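Local coordinates for putative sugar ABC transport system, substrate-binding protein (Bordetella parapertussis, PDB 5IX8) that probably binds a carbohydrate as the substrate-binding component of an ABC-type sugar import system, at residues Ala105-Asn110 with Leu152-Leu157; Asp278-Thr281 with Tyr286-Phe289. One frame throughout, in Å; residues are numbered along the deposited sequence.

Contact 1 of 2, residues Ala105-Asn110 with Leu152-Leu157; sequences AGIPVN and LEWPRL. With SO4 (sulfate ion), chain C.
Ile-107 lies over one face of the indole of Trp-154, and Pro-108 packs beside it against the base of the same side chain. Ile-107 can be followed outward. Its CB already lies over that face, 3.7 Å from Trp-154 CD1. The CG2 branch does most of the work. It stands 3.5 Å from the centroid of the five-membered ring of Trp-154 and only 7° off the ring normal, a CH-pi contact. CG1 leads away along the other branch, and its end, CD1, comes back to Trp-154 NE1 at 3.7 Å. Chi1 of 42° puts CG1 between the backbone N and the carbonyl carbon and leaves CG2 facing the indole.

Pro-108 approaches Trp-154 at about a right angle, with its CD 3.8 Å from Trp-154 CB. The opposite face of the indole is covered by CD of Pro-155, so the ring is held between two aliphatic groups. A water joins the backbones, donating to the carbonyl oxygens of Pro-108 and Leu-152.

Glu-153 occupies the N-cap position of helix 154-168. Arg-156 grips its carboxylate end-on, NH1 to OE1 and NH2 to OE2, from above the carboxylate plane. Arg-156 NH1 also bonds sulfate O1 at 2.8 Å, while Glu-153 N bonds sulfate O2 at 2.9 Å. The sulfate, probably from the crystallisation liquor, thus sits by the start of the helix, where the helix dipole would be expected to help hold an anion.

Tyr-30 and Asp-122 also touch this buried patch. The contact joins the loop after strand 101-105 of one sheet to the first turn of a helix beside the other, an interlobe contact of the two-lobed periplasmic binding protein fold.

Contact 2 of 2, residues Asp278-Thr281 with Tyr286-Phe289; sequences DKPT and YPHF
Asp-278 and His-288 form one antiparallel hydrogen-bonded pair, with their CA atoms 5.2 Å apart. Asp-278 N donates to His-288 O at 2.7 Å, and His-288 N returns a longer bond to Asp-278 O at 3.1 Å. Asp-278 O also receives a CA-H...O contact from Pro-287. The two segments stay close beyond the bridge, and Pro-280 CB reaches Tyr-286 N at 3.5 Å.

The imidazole of His-288 lies against the other segment. Asp-278 CB sits over one ring face, 4.3 Å from the centroid, a long CH-pi contact. Thr-281 CG2 comes to the ring edge at CE1, and Lys-279 O lies 3.3 Å from the same CE1. Chi1 of 59° sets the His-288 ring between its own backbone N and carbonyl carbon. There ND1 donates to Tyr-286 O at 2.8 Å, nearly straight at 163°, which fixes the turn of the ring. A water donates to Asp-278 OD2 and makes a weak link to His-288 NE2. Thr-281 OG1 bonds Val-284 N inside the connecting loop.

Pro-287 and Phe-289 bond through their backbones to strand 116-119, so Asp-278 pairs with the outer side of strand 288-290, the last strand of the parallel sheet within this chain. The ND1 donor implies that this nitrogen carries a proton; the carboxylate of Asp-278, linked through the water, could raise the histidine's basicity slightly.

Overall arrangement
Contacts 1 and 2 have centres 13 Å apart and meet through Tyr-286. Its hydroxyl OH lies 3.0 Å from Val-109 N, a probable hydrogen bond, and 3.5 Å from Pro-108 CA. Ser-104 also bonds this hydroxyl. Tyr-286 thereby ties the residues leading into strand 288-290 to the loop that faces the other lobe in contact 1. A second tie runs from Ser-283, between the segments of contact 2, to Glu-153. Another bound sulfate, distinct from the one beside Glu-153 and Arg-156, lies about 4 Å from the side chain of Thr-281. Contact 1 is buried and spans the two lobes, between which relatives of this family bind their sugar; contact 2 is partly exposed.

Contact 1 of 2, residues Ala105-Asn110 with Leu152-Leu157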
loop_
_atom_site.group_PDB
_atom_site.type_symbol
_atom_site.label_atom_id
_atom_site.label_comp_id
_atom_site.label_asym_id
_atom_site.label_seq_id
_atom_site.Cartn_x
_atom_site.Cartn_y
_atom_site.Cartn_z
ATOM N N ALA A 105 -3.207 4.102 -8.079
ATOM C CA ALA A 105 -3.862 3.392 -6.982
ATOM C C ALA A 105 -2.853 2.915 -5.949
ATOM O O ALA A 105 -1.889 2.219 -6.293
ATOM C CB ALA A 105 -4.647 2.199 -7.525
ATOM N N GLY A 106 -3.088 3.275 -4.674
ATOM C CA GLY A 106 -2.396 2.675 -3.538
ATOM C C GLY A 106 -0.987 3.152 -3.238
ATOM O O GLY A 106 -0.636 3.337 -2.072
ATOM N N ILE A 107 -0.161 3.310 -4.266
ATOM C CA ILE A 107 1.244 3.688 -4.088
ATOM C C ILE A 107 1.631 4.714 -5.144
ATOM O O ILE A 107 1.040 4.771 -6.230
ATOM C CB ILE A 107 2.167 2.461 -4.190
ATOM C CG1 ILE A 107 1.694 1.558 -5.352
ATOM C CG2 ILE A 107 2.149 1.694 -2.850
ATOM C CD1 ILE A 107 2.782 0.646 -5.870
ATOM N N PRO A 108 2.634 5.557 -4.839
ATOM C CA PRO A 108 3.017 6.625 -5.777
ATOM C C PRO A 108 3.629 6.084 -7.069
ATOM O O PRO A 108 4.312 5.053 -7.079
ATOM C CB PRO A 108 4.086 7.413 -5.011
ATOM C CG PRO A 108 3.994 7.004 -3.615
ATOM C CD PRO A 108 3.402 5.616 -3.583
ATOM N N VAL A 109 3.415 6.813 -8.167
ATOM C CA VAL A 109 4.146 6.552 -9.401
ATOM C C VAL A 109 4.769 7.865 -9.884
ATOM O O VAL A 109 4.210 8.961 -9.702
ATOM C CB VAL A 109 3.230 5.891 -10.468
ATOM C CG1 VAL A 109 2.079 6.791 -10.854
ATOM C CG2 VAL A 109 4.010 5.436 -11.690
ATOM N N ASN A 110 5.944 7.753 -10.510
ATOM C CA ASN A 110 6.722 8.922 -10.916
ATOM C C ASN A 110 6.290 9.407 -12.300
ATOM O O ASN A 110 7.013 9.288 -13.295
ATOM C CB ASN A 110 8.199 8.564 -10.899
ATOM C CG ASN A 110 9.084 9.768 -10.918
ATOM O OD1 ASN A 110 8.648 10.897 -10.654
ATOM N ND2 ASN A 110 10.342 9.546 -11.259
ATOM N N LEU A 152 11.310 1.924 -5.462
ATOM C CA LEU A 152 9.860 1.973 -5.366
ATOM C C LEU A 152 9.337 3.262 -4.763
ATOM O O LEU A 152 8.109 3.476 -4.787
ATOM C CB LEU A 152 9.342 0.784 -4.536
ATOM C CG LEU A 152 9.757 -0.597 -5.080
ATOM C CD1 LEU A 152 9.133 -1.666 -4.138
ATOM C CD2 LEU A 152 9.365 -0.794 -6.532
ATOM N N GLU A 153 10.217 4.087 -4.176
ATOM C CA GLU A 153 9.882 5.369 -3.537
ATOM C C GLU A 153 9.172 5.182 -2.197
ATOM O O GLU A 153 9.668 5.647 -1.164
ATOM C CB GLU A 153 9.027 6.248 -4.478
ATOM C CG GLU A 153 8.845 7.709 -4.032
ATOM C CD GLU A 153 10.099 8.563 -4.219
ATOM O OE1 GLU A 153 11.127 8.051 -4.712
ATOM O OE2 GLU A 153 10.064 9.774 -3.871
ATOM N N TRP A 154 8.018 4.499 -2.187
ATOM C CA TRP A 154 7.244 4.475 -0.950
ATOM C C TRP A 154 7.928 3.724 0.196
ATOM O O TRP A 154 7.729 4.125 1.345
ATOM C CB TRP A 154 5.813 3.936 -1.202
ATOM C CG TRP A 154 5.707 2.590 -1.882
ATOM C CD1 TRP A 154 5.695 2.349 -3.230
ATOM C CD2 TRP A 154 5.633 1.312 -1.240
ATOM N NE1 TRP A 154 5.614 0.986 -3.471
ATOM C CE2 TRP A 154 5.590 0.328 -2.269
ATOM C CE3 TRP A 154 5.650 0.899 0.093
ATOM C CZ2 TRP A 154 5.497 -1.028 -1.999
ATOM C CZ3 TRP A 154 5.572 -0.463 0.365
ATOM C CH2 TRP A 154 5.499 -1.407 -0.677
ATOM N N PRO A 155 8.737 2.681 -0.028
ATOM C CA PRO A 155 9.447 2.094 1.123
ATOM C C PRO A 155 10.414 3.086 1.726
ATOM O O PRO A 155 10.579 3.132 2.946
ATOM C CB PRO A 155 10.182 0.872 0.516
ATOM C CG PRO A 155 9.289 0.481 -0.696
ATOM C CD PRO A 155 8.966 1.878 -1.242
ATOM N N ARG A 156 11.065 3.892 0.886
ATOM C CA ARG A 156 11.959 4.915 1.419
ATOM C C ARG A 156 11.181 5.954 2.225
ATOM O O ARG A 156 11.642 6.392 3.294
ATOM C CB ARG A 156 12.748 5.579 0.282
ATOM C CG ARG A 156 13.874 6.460 0.833
ATOM C CD ARG A 156 14.514 7.367 -0.207
ATOM N NE ARG A 156 13.672 8.509 -0.478
ATOM C CZ ARG A 156 12.915 8.653 -1.571
ATOM N NH1 ARG A 156 13.002 7.786 -2.580
ATOM N NH2 ARG A 156 12.126 9.721 -1.693
ATOM N N LEU A 157 9.999 6.362 1.733
ATOM C CA LEU A 157 9.192 7.325 2.473
ATOM C C LEU A 157 8.796 6.772 3.837
ATOM O O LEU A 157 8.882 7.478 4.854
ATOM C CB LEU A 157 7.938 7.722 1.676
ATOM C CG LEU A 157 8.211 8.413 0.326
ATOM C CD1 LEU A 157 6.910 8.618 -0.420
ATOM C CD2 LEU A 157 8.916 9.760 0.495
HETATM S S SO4 C . 14.351 4.452 -3.526
HETATM O O1 SO4 C . 14.832 5.798 -3.271
HETATM O O2 SO4 C . 13.085 4.433 -4.244
HETATM O O3 SO4 C . 14.197 3.697 -2.268
HETATM O O4 SO4 C . 15.376 3.751 -4.308
HETATM O O HOH W 1 6.193 2.965 -6.762
#

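Contact 2 of 2, residues Asp278-Thr281 with Tyr286-Phe289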
loop_
_atom_site.group_PDB
_atom_site.type_symbol
_atom_site.label_atom_id
_atom_site.label_comp_id
_atom_site.label_asym_id
_atom_site.label_seq_id
_atom_site.Cartn_x
_atom_site.Cartn_y
_atom_site.Cartn_z
ATOM N N ASP A 278 -5.746 16.247 -2.451
ATOM C CA ASP A 278 -4.553 16.996 -2.080
ATOM C C ASP A 278 -3.763 17.462 -3.317
ATOM O O ASP A 278 -3.824 16.873 -4.404
ATOM C CB ASP A 278 -3.621 16.149 -1.213
ATOM C CG ASP A 278 -4.113 15.994 0.206
ATOM O OD1 ASP A 278 -5.092 16.659 0.594
ATOM O OD2 ASP A 278 -3.487 15.213 0.955
ATOM N N LYS A 279 -2.988 18.526 -3.125
ATOM C CA LYS A 279 -2.119 19.026 -4.188
ATOM C C LYS A 279 -0.973 18.059 -4.453
ATOM O O LYS A 279 -0.583 17.303 -3.567
ATOM C CB LYS A 279 -1.537 20.379 -3.798
ATOM C CG LYS A 279 -2.630 21.414 -3.642
ATOM C CD LYS A 279 -2.096 22.720 -3.093
ATOM C CE LYS A 279 -1.091 23.346 -4.001
ATOM N NZ LYS A 279 -0.784 24.672 -3.407
ATOM N N PRO A 280 -0.407 18.076 -5.662
ATOM C CA PRO A 280 0.794 17.270 -5.935
ATOM C C PRO A 280 1.884 17.526 -4.904
ATOM O O PRO A 280 2.019 18.642 -4.381
ATOM C CB PRO A 280 1.230 17.754 -7.321
ATOM C CG PRO A 280 -0.024 18.174 -7.956
ATOM C CD PRO A 280 -0.861 18.795 -6.867
ATOM N N THR A 281 2.652 16.482 -4.613
ATOM C CA THR A 281 3.830 16.581 -3.752
ATOM C C THR A 281 5.052 16.131 -4.537
ATOM O O THR A 281 4.937 15.676 -5.668
ATOM C CB THR A 281 3.697 15.733 -2.494
ATOM O OG1 THR A 281 3.655 14.355 -2.880
ATOM C CG2 THR A 281 2.447 16.096 -1.743
ATOM N N TYR A 286 0.819 14.522 -8.657
ATOM C CA TYR A 286 -0.515 14.642 -9.234
ATOM C C TYR A 286 -1.507 14.823 -8.100
ATOM O O TYR A 286 -1.205 14.503 -6.946
ATOM C CB TYR A 286 -0.877 13.391 -10.087
ATOM C CG TYR A 286 -0.427 12.084 -9.475
ATOM C CD1 TYR A 286 -1.226 11.404 -8.536
ATOM C CD2 TYR A 286 0.800 11.509 -9.842
ATOM C CE1 TYR A 286 -0.794 10.196 -7.977
ATOM C CE2 TYR A 286 1.233 10.302 -9.278
ATOM C CZ TYR A 286 0.434 9.644 -8.363
ATOM O OH TYR A 286 0.890 8.448 -7.807
ATOM N N PRO A 287 -2.689 15.353 -8.391
ATOM C CA PRO A 287 -3.722 15.469 -7.350
ATOM C C PRO A 287 -4.089 14.096 -6.826
ATOM O O PRO A 287 -4.179 13.143 -7.593
ATOM C CB PRO A 287 -4.903 16.090 -8.097
ATOM C CG PRO A 287 -4.282 16.727 -9.315
ATOM C CD PRO A 287 -3.172 15.820 -9.706
ATOM N N HIS A 288 -4.280 13.984 -5.507
ATOM C CA HIS A 288 -4.480 12.644 -4.975
ATOM C C HIS A 288 -5.188 12.727 -3.638
ATOM O O HIS A 288 -5.006 13.693 -2.882
ATOM C CB HIS A 288 -3.147 11.897 -4.816
ATOM C CG HIS A 288 -2.173 12.563 -3.908
ATOM N ND1 HIS A 288 -1.425 13.661 -4.294
ATOM C CD2 HIS A 288 -1.791 12.268 -2.636
ATOM C CE1 HIS A 288 -0.645 14.029 -3.286
ATOM N NE2 HIS A 288 -0.856 13.213 -2.266
ATOM N N PHE A 289 -6.010 11.710 -3.359
ATOM C CA PHE A 289 -6.645 11.580 -2.053
ATOM C C PHE A 289 -5.822 10.631 -1.216
ATOM O O PHE A 289 -5.460 9.546 -1.687
ATOM C CB PHE A 289 -8.076 11.041 -2.160
ATOM C CG PHE A 289 -8.770 10.926 -0.823
ATOM C CD1 PHE A 289 -9.229 12.066 -0.168
ATOM C CD2 PHE A 289 -8.943 9.679 -0.215
ATOM C CE1 PHE A 289 -9.849 11.968 1.070
ATOM C CE2 PHE A 289 -9.547 9.568 1.034
ATOM C CZ PHE A 289 -10.006 10.718 1.679
HETATM O O HOH W 2 -0.533 15.222 0.437
#